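Local coordinates for protein mandelate racemase/muconate lactonizing enzyme (Jannaschia sp., PDB 4J3Z) that probably catalyses an isomerisation of the enolase-superfamily kind, begun by abstracting a proton from the carbon beside a carboxylate, at residues F269-A283 against I296-H310. Residues are numbered along the deposited sequence; the frame is centred on the assembly and turned at random.
Sequences FTQALHHGARILQPA and IATLAAAFGAQLAPH
In the beta/alpha barrel of the enolase superfamily, consecutive strands 279-280 and 306-307 run parallel, joined by a beta-alpha-beta crossover through helix 290-302, and helices 269-274 and 296-302 pack outside them, their axes 10.1 Å apart at 15°. Gln306 N donates to Arg278 O, Leu280 N to Gln306 O, and Ala308 N to Leu280 O (2.8 Å); the same rhythm continues past the strands with His310 N on Pro282 O. Behind this seam the packing is mostly apolar. Ile296 lays CD1 over the face of the Phe269 ring, 3.8 Å from its centroid, while its CG2, anti to the backbone N, reaches both Phe269 CD2 and Leu280 CD1. Leu273 puts CB over one face of the Phe303 ring and CD2 against Ala305 CB (3.7 Å). A T-shaped approach of that ring's edge to His274 is doubtful, since the imidazole has two conformers. Arg278, bent at chi2 (-65°), folds back so that NH1 grips Leu273 O (3.2 Å), in the carbonyl plane on a lone pair, and also Ala277 O from above its plane; NE forms a salt bridge with Glu248 of a second subunit. A methionine in its place would probably leave Leu273 O without this donor and that glutamate without its mate. Backbone bonds thus fix the strand register, apolar packing seats the helices, and one guanidinium ties the helix end to the subunit interface.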
loop_
_atom_site.group_PDB
_atom_site.type_symbol
_atom_site.label_atom_id
_atom_site.label_comp_id
_atom_site.label_asym_id
_atom_site.label_seq_id
_atom_site.Cartn_x
_atom_site.Cartn_y
_atom_site.Cartn_z
ATOM N N PHE D 269 -18.912 -11.108 0.981
ATOM C CA PHE D 269 -19.364 -9.780 0.613
ATOM C C PHE D 269 -18.350 -8.705 1.028
ATOM O O PHE D 269 -18.036 -7.818 0.231
ATOM C CB PHE D 269 -20.743 -9.511 1.227
ATOM C CG PHE D 269 -21.862 -10.241 0.535
ATOM C CD1 PHE D 269 -22.182 -11.546 0.887
ATOM C CD2 PHE D 269 -22.586 -9.627 -0.481
ATOM C CE1 PHE D 269 -23.204 -12.228 0.245
ATOM C CE2 PHE D 269 -23.615 -10.300 -1.122
ATOM C CZ PHE D 269 -23.925 -11.604 -0.758
ATOM N N THR D 270 -17.852 -8.799 2.272
ATOM C CA THR D 270 -16.775 -7.939 2.804
ATOM C C THR D 270 -15.608 -7.827 1.820
ATOM O O THR D 270 -15.154 -6.725 1.494
ATOM C CB THR D 270 -16.253 -8.482 4.158
ATOM O OG1 THR D 270 -17.302 -8.439 5.133
ATOM C CG2 THR D 270 -15.053 -7.685 4.667
ATOM N N GLN D 271 -15.135 -8.973 1.343
ATOM C CA GLN D 271 -14.071 -9.022 0.331
ATOM C C GLN D 271 -14.434 -8.299 -0.973
ATOM O O GLN D 271 -13.572 -7.714 -1.613
ATOM C CB GLN D 271 -13.660 -10.471 0.061
ATOM C CG GLN D 271 -12.554 -10.969 0.988
ATOM C CD GLN D 271 -12.777 -12.384 1.501
ATOM O OE1 GLN D 271 -12.743 -12.618 2.713
ATOM N NE2 GLN D 271 -12.996 -13.341 0.585
ATOM N N ALA D 272 -15.702 -8.339 -1.363
ATOM C CA ALA D 272 -16.162 -7.623 -2.562
ATOM C C ALA D 272 -16.222 -6.122 -2.296
ATOM O O ALA D 272 -16.065 -5.306 -3.207
ATOM C CB ALA D 272 -17.523 -8.136 -3.015
ATOM N N LEU D 273 -16.463 -5.764 -1.038
ATOM C CA LEU D 273 -16.479 -4.364 -0.628
ATOM C C LEU D 273 -15.066 -3.801 -0.546
ATOM O O LEU D 273 -14.828 -2.647 -0.913
ATOM C CB LEU D 273 -17.212 -4.205 0.698
ATOM C CG LEU D 273 -18.737 -4.348 0.640
ATOM C CD1 LEU D 273 -19.304 -4.353 2.048
ATOM C CD2 LEU D 273 -19.389 -3.253 -0.196
ATOM N N HIS D 274 -14.135 -4.622 -0.073
ATOM C CA HIS D 274 -12.745 -4.194 0.002
ATOM C C HIS D 274 -12.113 -4.058 -1.379
ATOM O O HIS D 274 -11.115 -3.335 -1.538
ATOM C CB HIS D 274 -11.921 -5.119 0.896
ATOM C CG HIS D 274 -11.797 -4.632 2.308
ATOM N ND1 HIS D 274 -11.950 -5.461 3.400
ATOM C CD2 HIS D 274 -11.534 -3.402 2.804
ATOM C CE1 HIS D 274 -11.789 -4.758 4.508
ATOM N NE2 HIS D 274 -11.536 -3.507 4.174
ATOM N N HIS D 275 -12.711 -4.704 -2.381
ATOM C CA HIS D 275 -12.139 -4.696 -3.716
ATOM C C HIS D 275 -12.837 -3.783 -4.712
ATOM O O HIS D 275 -12.476 -3.765 -5.890
ATOM C CB HIS D 275 -11.997 -6.125 -4.259
ATOM C CG HIS D 275 -10.763 -6.829 -3.784
ATOM N ND1 HIS D 275 -10.809 -7.979 -3.023
ATOM C CD2 HIS D 275 -9.450 -6.536 -3.948
ATOM C CE1 HIS D 275 -9.576 -8.369 -2.750
ATOM N NE2 HIS D 275 -8.733 -7.511 -3.297
ATOM N N GLY D 276 -13.817 -3.017 -4.247
ATOM C CA GLY D 276 -14.357 -1.933 -5.048
ATOM C C GLY D 276 -15.808 -1.995 -5.486
ATOM O O GLY D 276 -16.325 -1.020 -6.040
ATOM N N ALA D 277 -16.475 -3.123 -5.263
ATOM C CA ALA D 277 -17.902 -3.187 -5.530
ATOM C C ALA D 277 -18.589 -2.168 -4.640
ATOM O O ALA D 277 -18.251 -2.046 -3.467
ATOM C CB ALA D 277 -18.446 -4.584 -5.261
ATOM N N ARG D 278 -19.543 -1.424 -5.196
ATOM C CA ARG D 278 -20.296 -0.467 -4.385
ATOM C C ARG D 278 -21.773 -0.795 -4.359
ATOM O O ARG D 278 -22.565 -0.110 -3.703
ATOM C CB ARG D 278 -20.040 0.977 -4.842
ATOM C CG ARG D 278 -18.667 1.536 -4.451
ATOM C CD ARG D 278 -18.512 1.656 -2.934
ATOM N NE ARG D 278 -17.127 1.925 -2.522
ATOM C CZ ARG D 278 -16.246 0.989 -2.178
ATOM N NH1 ARG D 278 -16.600 -0.291 -2.184
ATOM N NH2 ARG D 278 -15.011 1.331 -1.811
ATOM N N ILE D 279 -22.157 -1.846 -5.075
ATOM C CA ILE D 279 -23.531 -2.334 -5.016
ATOM C C ILE D 279 -23.501 -3.828 -4.810
ATOM O O ILE D 279 -22.988 -4.557 -5.654
ATOM C CB ILE D 279 -24.331 -1.996 -6.293
ATOM C CG1 ILE D 279 -24.175 -0.516 -6.650
ATOM C CG2 ILE D 279 -25.792 -2.405 -6.139
ATOM C CD1 ILE D 279 -25.143 -0.027 -7.703
ATOM N N LEU D 280 -24.036 -4.274 -3.674
ATOM C CA LEU D 280 -24.076 -5.701 -3.333
ATOM C C LEU D 280 -25.468 -6.239 -3.550
ATOM O O LEU D 280 -26.452 -5.601 -3.181
ATOM C CB LEU D 280 -23.670 -5.944 -1.875
ATOM C CG LEU D 280 -22.333 -5.349 -1.444
ATOM C CD1 LEU D 280 -22.103 -5.654 0.023
ATOM C CD2 LEU D 280 -21.186 -5.860 -2.311
ATOM N N GLN D 281 -25.537 -7.431 -4.132
ATOM C CA GLN D 281 -26.804 -8.040 -4.490
ATOM C C GLN D 281 -26.859 -9.438 -3.912
ATOM O O GLN D 281 -26.610 -10.411 -4.607
ATOM C CB GLN D 281 -26.967 -8.081 -6.010
ATOM C CG GLN D 281 -26.458 -6.838 -6.727
ATOM C CD GLN D 281 -26.309 -7.060 -8.212
ATOM O OE1 GLN D 281 -25.679 -8.021 -8.651
ATOM N NE2 GLN D 281 -26.893 -6.175 -8.997
ATOM N N PRO D 282 -27.170 -9.555 -2.621
ATOM C CA PRO D 282 -27.272 -10.923 -2.176
ATOM C C PRO D 282 -28.533 -11.573 -2.724
ATOM O O PRO D 282 -29.550 -10.898 -2.937
ATOM C CB PRO D 282 -27.341 -10.794 -0.648
ATOM C CG PRO D 282 -27.875 -9.437 -0.398
ATOM C CD PRO D 282 -27.403 -8.582 -1.537
ATOM N N ALA D 283 -28.449 -12.873 -2.983
ATOM C CA ALA D 283 -29.640 -13.696 -3.090
ATOM C C ALA D 283 -29.802 -14.240 -1.686
ATOM O O ALA D 283 -28.947 -14.993 -1.190
ATOM C CB ALA D 283 -29.443 -14.809 -4.097
ATOM N N ILE D 296 -24.928 -7.818 5.890
ATOM C CA ILE D 296 -24.310 -7.449 4.626
ATOM C C ILE D 296 -24.680 -5.995 4.304
ATOM O O ILE D 296 -23.894 -5.250 3.709
ATOM C CB ILE D 296 -24.745 -8.376 3.466
ATOM C CG1 ILE D 296 -24.385 -9.835 3.773
ATOM C CG2 ILE D 296 -24.118 -7.920 2.148
ATOM C CD1 ILE D 296 -25.138 -10.841 2.925
ATOM N N ALA D 297 -25.880 -5.596 4.703
ATOM C CA ALA D 297 -26.347 -4.222 4.477
ATOM C C ALA D 297 -25.608 -3.208 5.352
ATOM O O ALA D 297 -25.397 -2.069 4.941
ATOM C CB ALA D 297 -27.842 -4.133 4.704
ATOM N N THR D 298 -25.218 -3.623 6.556
ATOM C CA THR D 298 -24.495 -2.750 7.484
ATOM C C THR D 298 -23.048 -2.560 7.050
ATOM O O THR D 298 -22.493 -1.448 7.154
ATOM C CB THR D 298 -24.578 -3.278 8.930
ATOM O OG1 THR D 298 -25.890 -3.034 9.441
ATOM C CG2 THR D 298 -23.588 -2.592 9.828
ATOM N N LEU D 299 -22.443 -3.641 6.557
ATOM C CA LEU D 299 -21.100 -3.573 5.985
ATOM C C LEU D 299 -21.071 -2.737 4.705
ATOM O O LEU D 299 -20.101 -2.031 4.451
ATOM C CB LEU D 299 -20.547 -4.969 5.708
ATOM C CG LEU D 299 -19.576 -5.674 6.665
ATOM C CD1 LEU D 299 -18.249 -4.944 6.809
ATOM C CD2 LEU D 299 -20.194 -5.962 8.018
ATOM N N ALA D 300 -22.115 -2.825 3.890
ATOM C CA ALA D 300 -22.223 -1.953 2.716
ATOM C C ALA D 300 -22.107 -0.481 3.147
ATOM O O ALA D 300 -21.231 0.236 2.690
ATOM C CB ALA D 300 -23.532 -2.208 1.973
ATOM N N ALA D 301 -22.984 -0.056 4.056
ATOM C CA ALA D 301 -22.973 1.301 4.595
ATOM C C ALA D 301 -21.595 1.775 5.103
ATOM O O ALA D 301 -21.229 2.935 4.907
ATOM C CB ALA D 301 -24.016 1.430 5.687
ATOM N N ALA D 302 -20.842 0.880 5.745
ATOM C CA ALA D 302 -19.475 1.165 6.190
ATOM C C ALA D 302 -18.519 1.566 5.054
ATOM O O ALA D 302 -17.499 2.227 5.295
ATOM C CB ALA D 302 -18.917 -0.030 6.938
ATOM N N PHE D 303 -18.854 1.150 3.833
ATOM C CA PHE D 303 -18.074 1.443 2.628
ATOM C C PHE D 303 -18.770 2.451 1.710
ATOM O O PHE D 303 -18.351 2.660 0.556
ATOM C CB PHE D 303 -17.813 0.147 1.849
ATOM C CG PHE D 303 -16.719 -0.707 2.436
ATOM C CD1 PHE D 303 -15.393 -0.507 2.070
ATOM C CD2 PHE D 303 -17.016 -1.718 3.336
ATOM C CE1 PHE D 303 -14.387 -1.294 2.601
ATOM C CE2 PHE D 303 -16.015 -2.505 3.871
ATOM C CZ PHE D 303 -14.702 -2.295 3.508
ATOM N N GLY D 304 -19.837 3.066 2.213
ATOM C CA GLY D 304 -20.651 3.993 1.419
ATOM C C GLY D 304 -21.343 3.281 0.274
ATOM O O GLY D 304 -21.769 3.918 -0.700
ATOM N N ALA D 305 -21.455 1.957 0.395
ATOM C CA ALA D 305 -22.084 1.121 -0.628
ATOM C C ALA D 305 -23.589 0.983 -0.405
ATOM O O ALA D 305 -24.107 1.396 0.638
ATOM C CB ALA D 305 -21.417 -0.250 -0.671
ATOM N N GLN D 306 -24.273 0.376 -1.380
ATOM C CA GLN D 306 -25.735 0.205 -1.352
ATOM C C GLN D 306 -26.151 -1.262 -1.530
ATOM O O GLN D 306 -25.367 -2.086 -2.024
ATOM C CB GLN D 306 -26.386 1.058 -2.449
ATOM C CG GLN D 306 -26.309 2.558 -2.220
ATOM C CD GLN D 306 -26.935 3.362 -3.352
ATOM O OE1 GLN D 306 -26.539 3.242 -4.508
ATOM N NE2 GLN D 306 -27.913 4.189 -3.017
ATOM N N LEU D 307 -27.396 -1.570 -1.155
ATOM C CA LEU D 307 -27.943 -2.931 -1.253
ATOM C C LEU D 307 -29.018 -3.088 -2.325
ATOM O O LEU D 307 -29.950 -2.274 -2.414
ATOM C CB LEU D 307 -28.521 -3.369 0.084
ATOM C CG LEU D 307 -29.013 -4.814 0.137
ATOM C CD1 LEU D 307 -27.925 -5.710 0.718
ATOM C CD2 LEU D 307 -30.303 -4.906 0.943
ATOM N N ALA D 308 -28.897 -4.153 -3.119
ATOM C CA ALA D 308 -29.843 -4.426 -4.202
ATOM C C ALA D 308 -30.240 -5.903 -4.234
ATOM O O ALA D 308 -29.752 -6.659 -5.087
ATOM C CB ALA D 308 -29.245 -4.001 -5.540
ATOM N N PRO D 309 -31.142 -6.321 -3.323
ATOM C CA PRO D 309 -31.409 -7.756 -3.181
ATOM C C PRO D 309 -31.762 -8.412 -4.507
ATOM O O PRO D 309 -32.677 -7.959 -5.210
ATOM C CB PRO D 309 -32.588 -7.819 -2.202
ATOM C CG PRO D 309 -32.617 -6.501 -1.522
ATOM C CD PRO D 309 -32.012 -5.504 -2.464
ATOM N N HIS D 310 -31.003 -9.458 -4.836
ATOM C CA HIS D 310 -31.162 -10.262 -6.041
ATOM C C HIS D 310 -32.459 -11.070 -6.034
ATOM O O HIS D 310 -32.958 -11.438 -4.970
ATOM C CB HIS D 310 -29.964 -11.208 -6.129
ATOM C CG HIS D 310 -30.047 -12.209 -7.238
ATOM N ND1 HIS D 310 -30.573 -13.470 -7.063
ATOM C CD2 HIS D 310 -29.651 -12.138 -8.530
ATOM C CE1 HIS D 310 -30.504 -14.133 -8.202
ATOM N NE2 HIS D 310 -29.942 -13.350 -9.106
HETATM O O HOH W 1 -23.560 2.341 -4.739
#